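Local coordinates for glutathione synthetase-like effector 30 (Gpa-GSS30-apo) (Globodera pallida, PDB 5OET), which belongs to the glutathione synthetase family and probably acts as an effector of a plant-parasitic nematode, having arisen by neofunctionalization of a housekeeping ligase, at residues Y35-I40 with Y92-F96; C120-F124 with M360-F364; P451-N456 with N468-P473. Numbering follows the deposited sequence.

Contact 1: Y35-I40 with Y92-F96; sequences YCVPNI and YPSPF
A loop without regular structure, 35-40, meets an extended segment, 92-96, that runs into strand 94-96, mainly through side chains. In 35-40 the chain is extended at Tyr35 and Cys36, then turns on itself from Val37 onward, where Ile40 N donates to Val37 O at 3.1 Å. Segment 92-96 stays extended: Tyr92 has beta-like angles, and Pro93 to Pro95 lie in the polyproline region (phi -70 to -81°, psi 139 to 147°). The backbones come closest at Val37 and Tyr92, whose CA atoms are 6.7 Å apart.

Tyr35, in the t rotamer, sends its ring along the proline-rich segment. Its hydroxyl OH donates to Pro93 O at 2.9 Å, while ring atom CD2 of Tyr35 lies 4.0 Å from Pro95 CB, both partners being near the ring plane; the same ring stacks on Tyr523. Val37, also t, fills the space beside it, with CG2 of Val37 3.9 Å from Tyr92 CB and 3.5 Å from Pro93 O. The turn brings Ile40 (m, t) back over Tyr92 (chi1 m): CD1 of Ile40 sits 3.9 Å from the Tyr92 ring centroid and 19° off its normal, a CH-pi contact on the face. Ser94 points away and hydrogen-bonds to Asn456 and Asp520.

The contact illustrates how side chains can join a loop to an extended segment: here one tyrosine-to-carbonyl hydrogen bond, a CH-pi contact and apolar packing. The loop before helix 44-59 packs on the segment that leads into strand 94-96, and on Pro95 within it; that strand runs parallel to strand 517-524 in the large mixed sheet of this glutathione synthetase-like fold.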
ATOM      1  N   TYR A  35      -3.529  17.675  24.602  1.00 59.33           N
ATOM      2  CA  TYR A  35      -3.849  17.276  23.234  1.00 55.89           C
ATOM      3  C   TYR A  35      -5.332  16.996  23.077  1.00 55.30           C
ATOM      4  O   TYR A  35      -5.913  16.236  23.845  1.00 56.63           O
ATOM      5  CB  TYR A  35      -3.081  15.994  22.851  1.00 53.91           C
ATOM      6  CG  TYR A  35      -3.410  15.461  21.465  1.00 50.70           C
ATOM      7  CD1 TYR A  35      -2.734  15.925  20.347  1.00 48.98           C
ATOM      8  CD2 TYR A  35      -4.392  14.489  21.282  1.00 49.28           C
ATOM      9  CE1 TYR A  35      -3.037  15.453  19.083  1.00 47.91           C
ATOM     10  CE2 TYR A  35      -4.702  14.000  20.026  1.00 47.53           C
ATOM     11  CZ  TYR A  35      -4.028  14.484  18.920  1.00 47.63           C
ATOM     12  OH  TYR A  35      -4.313  14.005  17.645  1.00 46.32           O
ATOM     13  N   CYS A  36      -5.942  17.619  22.085  1.00 54.69           N
ATOM     14  CA  CYS A  36      -7.252  17.194  21.612  1.00 55.02           C
ATOM     15  C   CYS A  36      -7.397  17.588  20.143  1.00 53.64           C
ATOM     16  O   CYS A  36      -6.763  18.528  19.669  1.00 54.40           O
ATOM     17  CB  CYS A  36      -8.377  17.744  22.483  1.00 57.29           C
ATOM     18  SG  CYS A  36      -9.055  19.301  21.896  1.00 61.55           S
ATOM     19  N   VAL A  37      -8.225  16.854  19.425  1.00 52.22           N
ATOM     20  CA  VAL A  37      -8.193  16.892  17.974  1.00 51.05           C
ATOM     21  C   VAL A  37      -8.730  18.192  17.368  1.00 52.30           C
ATOM     22  O   VAL A  37      -8.134  18.705  16.423  1.00 54.79           O
ATOM     23  CB  VAL A  37      -8.883  15.645  17.405  1.00 49.38           C
ATOM     24  CG1 VAL A  37      -9.159  15.785  15.927  1.00 49.31           C
ATOM     25  CG2 VAL A  37      -8.010  14.436  17.660  1.00 48.69           C
ATOM     26  N   PRO A  38      -9.856  18.721  17.876  1.00 53.27           N
ATOM     27  CA  PRO A  38     -10.342  20.022  17.369  1.00 54.38           C
ATOM     28  C   PRO A  38      -9.314  21.168  17.371  1.00 55.40           C
ATOM     29  O   PRO A  38      -9.274  21.912  16.406  1.00 54.77           O
ATOM     30  CB  PRO A  38     -11.506  20.346  18.298  1.00 55.50           C
ATOM     31  CG  PRO A  38     -12.018  19.013  18.698  1.00 55.14           C
ATOM     32  CD  PRO A  38     -10.835  18.096  18.778  1.00 53.78           C
ATOM     33  N   ASN A  39      -8.477  21.268  18.414  1.00 57.39           N
ATOM     34  CA  ASN A  39      -7.444  22.333  18.531  1.00 58.17           C
ATOM     35  C   ASN A  39      -6.211  22.150  17.641  1.00 56.64           C
ATOM     36  O   ASN A  39      -5.258  22.913  17.745  1.00 57.51           O
ATOM     37  CB  ASN A  39      -6.981  22.502  19.987  1.00 59.42           C
ATOM     38  CG  ASN A  39      -8.117  22.823  20.929  1.00 60.94           C
ATOM     39  OD1 ASN A  39      -8.078  22.460  22.096  1.00 62.31           O
ATOM     40  ND2 ASN A  39      -9.147  23.484  20.422  1.00 61.64           N
ATOM     41  N   ILE A  40      -6.214  21.142  16.779  1.00 54.84           N
ATOM     42  CA  ILE A  40      -5.213  21.023  15.726  1.00 54.01           C
ATOM     43  C   ILE A  40      -5.569  21.987  14.596  1.00 54.04           C
ATOM     44  O   ILE A  40      -4.754  22.820  14.230  1.00 55.10           O
ATOM     45  CB  ILE A  40      -5.129  19.579  15.177  1.00 52.06           C
ATOM     46  CG1 ILE A  40      -4.681  18.629  16.296  1.00 52.98           C
ATOM     47  CG2 ILE A  40      -4.207  19.512  13.963  1.00 50.68           C
ATOM     48  CD1 ILE A  40      -4.716  17.160  15.925  1.00 52.75           C
ATOM     49  N   TYR A  92      -7.142  11.972  12.772  1.00 40.49           N
ATOM     50  CA  TYR A  92      -6.098  12.203  13.737  1.00 41.53           C
ATOM     51  C   TYR A  92      -6.243  11.179  14.835  1.00 41.85           C
ATOM     52  O   TYR A  92      -7.333  10.616  15.033  1.00 41.46           O
ATOM     53  CB  TYR A  92      -6.199  13.630  14.306  1.00 44.46           C
ATOM     54  CG  TYR A  92      -5.730  14.693  13.336  1.00 45.83           C
ATOM     55  CD1 TYR A  92      -4.378  14.835  13.045  1.00 46.12           C
ATOM     56  CD2 TYR A  92      -6.644  15.537  12.688  1.00 48.52           C
ATOM     57  CE1 TYR A  92      -3.936  15.783  12.138  1.00 47.36           C
ATOM     58  CE2 TYR A  92      -6.210  16.507  11.770  1.00 49.46           C
ATOM     59  CZ  TYR A  92      -4.844  16.622  11.497  1.00 49.21           C
ATOM     60  OH  TYR A  92      -4.366  17.568  10.612  1.00 49.38           O
ATOM     61  N   PRO A  93      -5.146  10.913  15.556  1.00 42.66           N
ATOM     62  CA  PRO A  93      -5.235   9.927  16.622  1.00 43.35           C
ATOM     63  C   PRO A  93      -6.060  10.478  17.771  1.00 45.09           C
ATOM     64  O   PRO A  93      -5.975  11.660  18.070  1.00 46.20           O
ATOM     65  CB  PRO A  93      -3.772   9.674  17.008  1.00 43.24           C
ATOM     66  CG  PRO A  93      -3.003  10.827  16.489  1.00 43.37           C
ATOM     67  CD  PRO A  93      -3.797  11.479  15.409  1.00 42.83           C
ATOM     68  N   SER A  94      -6.904   9.640  18.355  1.00 47.02           N
ATOM     69  CA  SER A  94      -7.798  10.064  19.438  1.00 49.27           C
ATOM     70  C   SER A  94      -7.001  10.058  20.734  1.00 49.89           C
ATOM     71  O   SER A  94      -6.143   9.191  20.913  1.00 48.24           O
ATOM     72  CB  SER A  94      -9.001   9.125  19.559  1.00 49.96           C
ATOM     73  OG  SER A  94      -9.887   9.277  18.453  1.00 51.05           O
ATOM     74  N   PRO A  95      -7.261  11.027  21.630  1.00 51.00           N
ATOM     75  CA  PRO A  95      -6.531  11.039  22.901  1.00 52.32           C
ATOM     76  C   PRO A  95      -6.938   9.883  23.821  1.00 53.38           C
ATOM     77  O   PRO A  95      -8.088   9.443  23.809  1.00 54.02           O
ATOM     78  CB  PRO A  95      -6.896  12.385  23.519  1.00 52.63           C
ATOM     79  CG  PRO A  95      -8.180  12.756  22.875  1.00 52.60           C
ATOM     80  CD  PRO A  95      -8.157  12.187  21.499  1.00 51.37           C
ATOM     81  N   PHE A  96      -5.980   9.398  24.599  1.00 53.99           N
ATOM     82  CA  PHE A  96      -6.179   8.246  25.467  1.00 53.88           C
ATOM     83  C   PHE A  96      -5.205   8.392  26.662  1.00 54.11           C
ATOM     84  O   PHE A  96      -4.037   8.767  26.471  1.00 52.90           O
ATOM     85  CB  PHE A  96      -5.948   6.920  24.685  1.00 52.42           C
ATOM     86  CG  PHE A  96      -6.573   5.707  25.343  1.00 52.28           C
ATOM     87  CD1 PHE A  96      -7.903   5.386  25.119  1.00 51.79           C
ATOM     88  CD2 PHE A  96      -5.835   4.902  26.216  1.00 52.87           C
ATOM     89  CE1 PHE A  96      -8.486   4.289  25.743  1.00 51.83           C
ATOM     90  CE2 PHE A  96      -6.415   3.802  26.844  1.00 52.48           C
ATOM     91  CZ  PHE A  96      -7.742   3.496  26.603  1.00 51.85           C
TER

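Contact 2: C120-F124 with M360-F364; sequences CDYEF and MVEKF
Phe124 is the centre of this surface contact, losing 84 Å² to the segment opposite, with Phe364 (44 Å²) and Lys363 (36 Å²) its chief partners. The backbones stand well apart: Asp121 to Phe364 and Phe124 to Met360 are both 10.2 Å between CA atoms, so side chains span the gap. Segment 120-124 enters a helix at Tyr122, whereas 360-364 is a loop with a short 3-10 segment at 362-363, in which Phe364 N donates to Val361 O at 3.0 Å.

With chi1 t, Phe124 reaches across and receives the edge of Phe364 (chi1 m) on one face, a T-shaped pair with centroids 5.2 Å apart and planes at 73°. Met360 SD lies at the rim of the Phe124 ring, 3.9 Å from CE1 of Phe124, a Met-aromatic contact. Lys363 extends in t, t, t, m form; its CE passes 3.8 Å from Phe124 CD1, and its NZ reaches Asp121 OD2 at 3.3 Å, a salt bridge with a weak hydrogen bond.

Asp121 also serves its own helix, taking a weak bond from Phe124 N to its OD1 at 3.3 Å. An acidic N-cap that doubles as an ion-pair partner, beside a T-shaped aromatic pair, thus joins a helix start to a distant loop.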
ATOM      1  N   CYS A 120      -5.594 -25.665  28.477  1.00 55.16           N
ATOM      2  CA  CYS A 120      -4.951 -26.948  28.831  1.00 56.49           C
ATOM      3  C   CYS A 120      -5.740 -27.822  29.821  1.00 57.37           C
ATOM      4  O   CYS A 120      -5.261 -28.883  30.184  1.00 58.27           O
ATOM      5  CB  CYS A 120      -3.550 -26.691  29.429  1.00 57.29           C
ATOM      6  SG  CYS A 120      -2.377 -25.853  28.331  1.00 57.63           S
ATOM      7  N   ASP A 121      -6.917 -27.382  30.268  1.00 59.09           N
ATOM      8  CA  ASP A 121      -7.705 -28.078  31.307  1.00 60.95           C
ATOM      9  C   ASP A 121      -9.135 -28.273  30.794  1.00 60.67           C
ATOM     10  O   ASP A 121     -10.049 -27.552  31.200  1.00 60.96           O
ATOM     11  CB  ASP A 121      -7.683 -27.262  32.618  1.00 62.13           C
ATOM     12  CG  ASP A 121      -8.244 -28.040  33.836  1.00 64.47           C
ATOM     13  OD1 ASP A 121      -8.808 -29.152  33.670  1.00 65.24           O
ATOM     14  OD2 ASP A 121      -8.115 -27.527  34.979  1.00 64.21           O
ATOM     15  N   TYR A 122      -9.300 -29.252  29.900  1.00 60.19           N
ATOM     16  CA  TYR A 122     -10.588 -29.544  29.253  1.00 58.97           C
ATOM     17  C   TYR A 122     -11.736 -29.800  30.246  1.00 60.07           C
ATOM     18  O   TYR A 122     -12.862 -29.321  30.046  1.00 58.34           O
ATOM     19  CB  TYR A 122     -10.467 -30.747  28.306  1.00 58.39           C
ATOM     20  CG  TYR A 122     -11.678 -30.989  27.408  1.00 58.91           C
ATOM     21  CD1 TYR A 122     -12.346 -29.929  26.782  1.00 59.09           C
ATOM     22  CD2 TYR A 122     -12.132 -32.271  27.149  1.00 59.60           C
ATOM     23  CE1 TYR A 122     -13.435 -30.139  25.950  1.00 58.75           C
ATOM     24  CE2 TYR A 122     -13.221 -32.495  26.306  1.00 60.13           C
ATOM     25  CZ  TYR A 122     -13.868 -31.421  25.710  1.00 59.35           C
ATOM     26  OH  TYR A 122     -14.949 -31.593  24.873  1.00 59.25           O
ATOM     27  N   GLU A 123     -11.464 -30.562  31.298  1.00 62.17           N
ATOM     28  CA  GLU A 123     -12.489 -30.758  32.312  1.00 65.11           C
ATOM     29  C   GLU A 123     -12.940 -29.429  32.980  1.00 64.18           C
ATOM     30  O   GLU A 123     -14.128 -29.287  33.266  1.00 64.80           O
ATOM     31  CB  GLU A 123     -12.125 -31.891  33.292  1.00 69.20           C
ATOM     32  CG  GLU A 123     -12.890 -33.193  33.006  1.00 72.29           C
ATOM     33  CD  GLU A 123     -14.376 -33.102  33.416  1.00 74.66           C
ATOM     34  OE1 GLU A 123     -15.255 -33.096  32.517  1.00 72.88           O
ATOM     35  OE2 GLU A 123     -14.663 -33.003  34.642  1.00 76.34           O
ATOM     36  N   PHE A 124     -12.042 -28.459  33.169  1.00 61.08           N
ATOM     37  CA  PHE A 124     -12.439 -27.163  33.714  1.00 59.31           C
ATOM     38  C   PHE A 124     -13.399 -26.434  32.786  1.00 57.25           C
ATOM     39  O   PHE A 124     -14.435 -25.919  33.233  1.00 55.70           O
ATOM     40  CB  PHE A 124     -11.238 -26.258  34.017  1.00 58.31           C
ATOM     41  CG  PHE A 124     -11.636 -24.886  34.475  1.00 58.38           C
ATOM     42  CD1 PHE A 124     -12.229 -24.703  35.721  1.00 59.85           C
ATOM     43  CD2 PHE A 124     -11.479 -23.784  33.640  1.00 57.86           C
ATOM     44  CE1 PHE A 124     -12.628 -23.438  36.145  1.00 60.12           C
ATOM     45  CE2 PHE A 124     -11.873 -22.516  34.057  1.00 58.04           C
ATOM     46  CZ  PHE A 124     -12.447 -22.339  35.317  1.00 59.25           C
ATOM     47  N   MET A 360     -11.655 -17.965  40.463  1.00 68.79           N
ATOM     48  CA  MET A 360     -11.529 -18.589  39.149  1.00 66.50           C
ATOM     49  C   MET A 360     -10.283 -18.171  38.372  1.00 63.59           C
ATOM     50  O   MET A 360      -9.781 -18.951  37.571  1.00 64.08           O
ATOM     51  CB  MET A 360     -12.782 -18.341  38.322  1.00 67.42           C
ATOM     52  CG  MET A 360     -14.029 -19.005  38.889  1.00 70.34           C
ATOM     53  SD  MET A 360     -14.096 -20.782  38.609  1.00 74.15           S
ATOM     54  CE  MET A 360     -15.465 -21.194  39.701  1.00 75.75           C
ATOM     55  N   VAL A 361      -9.790 -16.960  38.592  1.00 62.95           N
ATOM     56  CA  VAL A 361      -8.496 -16.518  38.034  1.00 61.69           C
ATOM     57  C   VAL A 361      -7.352 -17.065  38.882  1.00 62.09           C
ATOM     58  O   VAL A 361      -6.392 -17.614  38.357  1.00 60.31           O
ATOM     59  CB  VAL A 361      -8.375 -14.974  37.964  1.00 61.29           C
ATOM     60  CG1 VAL A 361      -6.980 -14.547  37.539  1.00 60.47           C
ATOM     61  CG2 VAL A 361      -9.402 -14.384  37.013  1.00 60.30           C
ATOM     62  N   GLU A 362      -7.486 -16.926  40.200  1.00 64.79           N
ATOM     63  CA  GLU A 362      -6.436 -17.308  41.163  1.00 65.74           C
ATOM     64  C   GLU A 362      -5.978 -18.760  40.960  1.00 64.42           C
ATOM     65  O   GLU A 362      -4.806 -19.074  41.146  1.00 65.06           O
ATOM     66  CB  GLU A 362      -6.926 -17.079  42.607  1.00 68.67           C
ATOM     67  CG  GLU A 362      -6.924 -15.615  43.072  1.00 70.63           C
ATOM     68  CD  GLU A 362      -8.044 -14.741  42.497  1.00 70.34           C
ATOM     69  OE1 GLU A 362      -8.018 -13.496  42.713  1.00 70.86           O
ATOM     70  OE2 GLU A 362      -8.956 -15.282  41.823  1.00 69.40           O
ATOM     71  N   LYS A 363      -6.919 -19.609  40.545  1.00 63.35           N
ATOM     72  CA  LYS A 363      -6.711 -21.034  40.255  1.00 62.84           C
ATOM     73  C   LYS A 363      -5.541 -21.319  39.302  1.00 61.69           C
ATOM     74  O   LYS A 363      -4.869 -22.325  39.451  1.00 63.52           O
ATOM     75  CB  LYS A 363      -8.020 -21.607  39.673  1.00 62.38           C
ATOM     76  CG  LYS A 363      -8.054 -23.100  39.379  1.00 63.11           C
ATOM     77  CD  LYS A 363      -9.267 -23.454  38.525  1.00 63.06           C
ATOM     78  CE  LYS A 363      -9.597 -24.944  38.511  1.00 63.87           C
ATOM     79  NZ  LYS A 363      -8.613 -25.743  37.728  1.00 63.54           N
ATOM     80  N   PHE A 364      -5.299 -20.443  38.326  1.00 58.77           N
ATOM     81  CA  PHE A 364      -4.236 -20.647  37.335  1.00 56.35           C
ATOM     82  C   PHE A 364      -2.934 -19.875  37.610  1.00 56.26           C
ATOM     83  O   PHE A 364      -2.093 -19.783  36.719  1.00 53.41           O
ATOM     84  CB  PHE A 364      -4.783 -20.281  35.948  1.00 55.44           C
ATOM     85  CG  PHE A 364      -5.993 -21.082  35.555  1.00 54.78           C
ATOM     86  CD1 PHE A 364      -5.849 -22.346  34.983  1.00 54.37           C
ATOM     87  CD2 PHE A 364      -7.271 -20.593  35.788  1.00 54.40           C
ATOM     88  CE1 PHE A 364      -6.958 -23.099  34.637  1.00 54.49           C
ATOM     89  CE2 PHE A 364      -8.383 -21.342  35.454  1.00 54.49           C
ATOM     90  CZ  PHE A 364      -8.228 -22.596  34.870  1.00 54.61           C
TER

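Contact 3: P451-N456 with N468-P473; sequences PMVIKN and NLDATP
The salt bridge from Lys455 NZ to Asp470 OD1, 2.9 Å, spans a non-hydrogen-bonded pair of an antiparallel beta ladder. Hydrogen-bonded pairs flank it. At Ile454 and Ala471 the bonds are short: Ile454 N to Ala471 O at 2.7 Å and Ala471 N to Ile454 O at 2.6 Å. At Asn456 and Leu469 they lengthen, Asn456 N to Leu469 O being 3.1 Å and Leu469 N to Asn456 O 3.0 Å. The axes of the short segments 454-456 and 469-473 approach to 4.6 Å, with 117° between their directions; the chain turns a corner at Asn468.

Ile454, Asn456, Leu469 and Ala471 point to one face, where Ile454 CG1 also lies 4.0 Å from Pro473 CD; Lys455 and Asp470 point to the other. Asn456 gives its ND2 to Ser94 OG and Tyr92 O, linking the ladder to segment 92-96. Beyond the ladder, 451-453 continues alongside: Val453 CG2 meets Thr472 CG2 at 3.8 Å, and Met452 CE presses on Pro473 CG at 3.3 Å.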
ATOM      1  N   PRO A 451     -18.703   5.200  28.995  1.00 69.01           N
ATOM      2  CA  PRO A 451     -17.474   5.241  28.202  1.00 67.48           C
ATOM      3  C   PRO A 451     -16.969   6.658  27.890  1.00 65.89           C
ATOM      4  O   PRO A 451     -17.770   7.580  27.740  1.00 67.88           O
ATOM      5  CB  PRO A 451     -17.888   4.512  26.918  1.00 66.68           C
ATOM      6  CG  PRO A 451     -19.357   4.803  26.776  1.00 67.89           C
ATOM      7  CD  PRO A 451     -19.890   5.249  28.119  1.00 69.56           C
ATOM      8  N   MET A 452     -15.646   6.797  27.784  1.00 63.20           N
ATOM      9  CA  MET A 452     -14.965   8.060  27.478  1.00 61.53           C
ATOM     10  C   MET A 452     -15.329   8.515  26.071  1.00 58.47           C
ATOM     11  O   MET A 452     -15.200   7.762  25.114  1.00 59.23           O
ATOM     12  CB  MET A 452     -13.451   7.872  27.591  1.00 62.86           C
ATOM     13  CG  MET A 452     -12.606   9.123  27.377  1.00 65.94           C
ATOM     14  SD  MET A 452     -10.869   8.796  27.106  1.00 69.97           S
ATOM     15  CE  MET A 452     -10.949   8.018  25.497  1.00 67.06           C
ATOM     16  N   VAL A 453     -15.784   9.753  25.959  1.00 57.34           N
ATOM     17  CA  VAL A 453     -16.199  10.338  24.704  1.00 55.41           C
ATOM     18  C   VAL A 453     -15.159  11.385  24.336  1.00 55.09           C
ATOM     19  O   VAL A 453     -14.815  12.253  25.130  1.00 56.46           O
ATOM     20  CB  VAL A 453     -17.604  10.970  24.827  1.00 55.88           C
ATOM     21  CG1 VAL A 453     -17.956  11.786  23.592  1.00 55.79           C
ATOM     22  CG2 VAL A 453     -18.643   9.883  25.051  1.00 55.49           C
ATOM     23  N   ILE A 454     -14.646  11.288  23.119  1.00 54.25           N
ATOM     24  CA  ILE A 454     -13.689  12.259  22.599  1.00 53.74           C
ATOM     25  C   ILE A 454     -14.194  12.748  21.241  1.00 52.18           C
ATOM     26  O   ILE A 454     -15.154  12.207  20.695  1.00 51.21           O
ATOM     27  CB  ILE A 454     -12.245  11.683  22.543  1.00 52.73           C
ATOM     28  CG1 ILE A 454     -12.131  10.477  21.604  1.00 51.91           C
ATOM     29  CG2 ILE A 454     -11.765  11.302  23.939  1.00 52.82           C
ATOM     30  CD1 ILE A 454     -11.843  10.816  20.155  1.00 51.83           C
ATOM     31  N   LYS A 455     -13.549  13.788  20.725  1.00 51.67           N
ATOM     32  CA  LYS A 455     -13.879  14.402  19.439  1.00 50.09           C
ATOM     33  C   LYS A 455     -12.803  14.032  18.409  1.00 46.98           C
ATOM     34  O   LYS A 455     -11.605  14.039  18.715  1.00 47.20           O
ATOM     35  CB  LYS A 455     -13.953  15.926  19.583  1.00 52.45           C
ATOM     36  CG  LYS A 455     -15.101  16.465  20.444  1.00 55.50           C
ATOM     37  CD  LYS A 455     -16.300  16.932  19.608  1.00 57.55           C
ATOM     38  CE  LYS A 455     -17.057  18.107  20.258  1.00 59.41           C
ATOM     39  NZ  LYS A 455     -18.217  17.701  21.107  1.00 60.40           N
ATOM     40  N   ASN A 456     -13.234  13.709  17.194  1.00 43.95           N
ATOM     41  CA  ASN A 456     -12.330  13.398  16.100  1.00 41.24           C
ATOM     42  C   ASN A 456     -13.076  13.578  14.782  1.00 41.11           C
ATOM     43  O   ASN A 456     -14.296  13.868  14.775  1.00 42.34           O
ATOM     44  CB  ASN A 456     -11.812  11.961  16.240  1.00 40.14           C
ATOM     45  CG  ASN A 456     -10.367  11.804  15.774  1.00 38.81           C
ATOM     46  OD1 ASN A 456      -9.976  12.376  14.755  1.00 38.81           O
ATOM     47  ND2 ASN A 456      -9.573  11.046  16.512  1.00 36.59           N
ATOM     48  N   ASN A 468     -15.657  16.864  13.664  1.00 51.39           N
ATOM     49  CA  ASN A 468     -16.004  17.138  15.058  1.00 54.03           C
ATOM     50  C   ASN A 468     -17.108  16.221  15.620  1.00 54.40           C
ATOM     51  O   ASN A 468     -17.980  16.669  16.318  1.00 55.53           O
ATOM     52  CB  ASN A 468     -16.341  18.622  15.255  1.00 55.53           C
ATOM     53  CG  ASN A 468     -15.189  19.534  14.900  1.00 55.54           C
ATOM     54  OD1 ASN A 468     -15.281  20.330  13.963  1.00 56.08           O
ATOM     55  ND2 ASN A 468     -14.093  19.428  15.650  1.00 55.49           N
ATOM     56  N   LEU A 469     -17.048  14.936  15.299  1.00 54.43           N
ATOM     57  CA  LEU A 469     -17.935  13.948  15.904  1.00 55.60           C
ATOM     58  C   LEU A 469     -17.508  13.634  17.324  1.00 56.01           C
ATOM     59  O   LEU A 469     -16.310  13.590  17.608  1.00 55.05           O
ATOM     60  CB  LEU A 469     -17.866  12.633  15.132  1.00 56.36           C
ATOM     61  CG  LEU A 469     -18.637  12.600  13.831  1.00 57.67           C
ATOM     62  CD1 LEU A 469     -18.156  11.422  13.002  1.00 57.62           C
ATOM     63  CD2 LEU A 469     -20.142  12.550  14.101  1.00 59.37           C
ATOM     64  N   ASP A 470     -18.482  13.368  18.193  1.00 56.47           N
ATOM     65  CA  ASP A 470     -18.219  12.624  19.427  1.00 55.74           C
ATOM     66  C   ASP A 470     -17.967  11.173  19.069  1.00 51.90           C
ATOM     67  O   ASP A 470     -18.743  10.593  18.330  1.00 49.67           O
ATOM     68  CB  ASP A 470     -19.416  12.697  20.371  1.00 59.05           C
ATOM     69  CG  ASP A 470     -19.709  14.110  20.839  1.00 63.18           C
ATOM     70  OD1 ASP A 470     -19.121  15.066  20.267  1.00 64.95           O
ATOM     71  OD2 ASP A 470     -20.537  14.245  21.775  1.00 65.08           O
ATOM     72  N   ALA A 471     -16.895  10.591  19.593  1.00 50.88           N
ATOM     73  CA  ALA A 471     -16.624   9.156  19.435  1.00 50.65           C
ATOM     74  C   ALA A 471     -16.072   8.534  20.702  1.00 50.44           C
ATOM     75  O   ALA A 471     -15.488   9.225  21.521  1.00 50.73           O
ATOM     76  CB  ALA A 471     -15.648   8.936  18.297  1.00 50.05           C
ATOM     77  N   THR A 472     -16.249   7.223  20.835  1.00 50.37           N
ATOM     78  CA  THR A 472     -15.709   6.451  21.952  1.00 51.56           C
ATOM     79  C   THR A 472     -14.670   5.501  21.369  1.00 51.20           C
ATOM     80  O   THR A 472     -15.026   4.650  20.563  1.00 49.04           O
ATOM     81  CB  THR A 472     -16.792   5.623  22.703  1.00 52.20           C
ATOM     82  OG1 THR A 472     -17.617   4.925  21.763  1.00 52.88           O
ATOM     83  CG2 THR A 472     -17.675   6.502  23.541  1.00 53.41           C
ATOM     84  N   PRO A 473     -13.385   5.659  21.756  1.00 52.92           N
ATOM     85  CA  PRO A 473     -12.363   4.725  21.319  1.00 52.91           C
ATOM     86  C   PRO A 473     -12.375   3.397  22.106  1.00 54.12           C
ATOM     87  O   PRO A 473     -12.901   3.328  23.216  1.00 56.69           O
ATOM     88  CB  PRO A 473     -11.062   5.491  21.548  1.00 53.73           C
ATOM     89  CG  PRO A 473     -11.353   6.405  22.664  1.00 54.63           C
ATOM     90  CD  PRO A 473     -12.830   6.690  22.653  1.00 55.28           C
TER

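Overall arrangement
From the N terminus, contact 1 closes first, bringing the lead-in to helix 44-59 against the segment that enters strand 94-96, after 51 intervening residues that include that helix and strands 64-67 and 83-90. Contact 2 then spans 235 residues, joining the start of helix 122-127 to the loop after helix 349-354. Contact 3 comes last, closing just 11 residues. The three loops follow in series; none nests or crosses. In space the order differs: contacts 1 and 3, their centres about 10 Å apart, touch and both reach the large mixed sheet. Contact 2 is remote, its centre about 42 Å from that of contact 1, across the chain's centre.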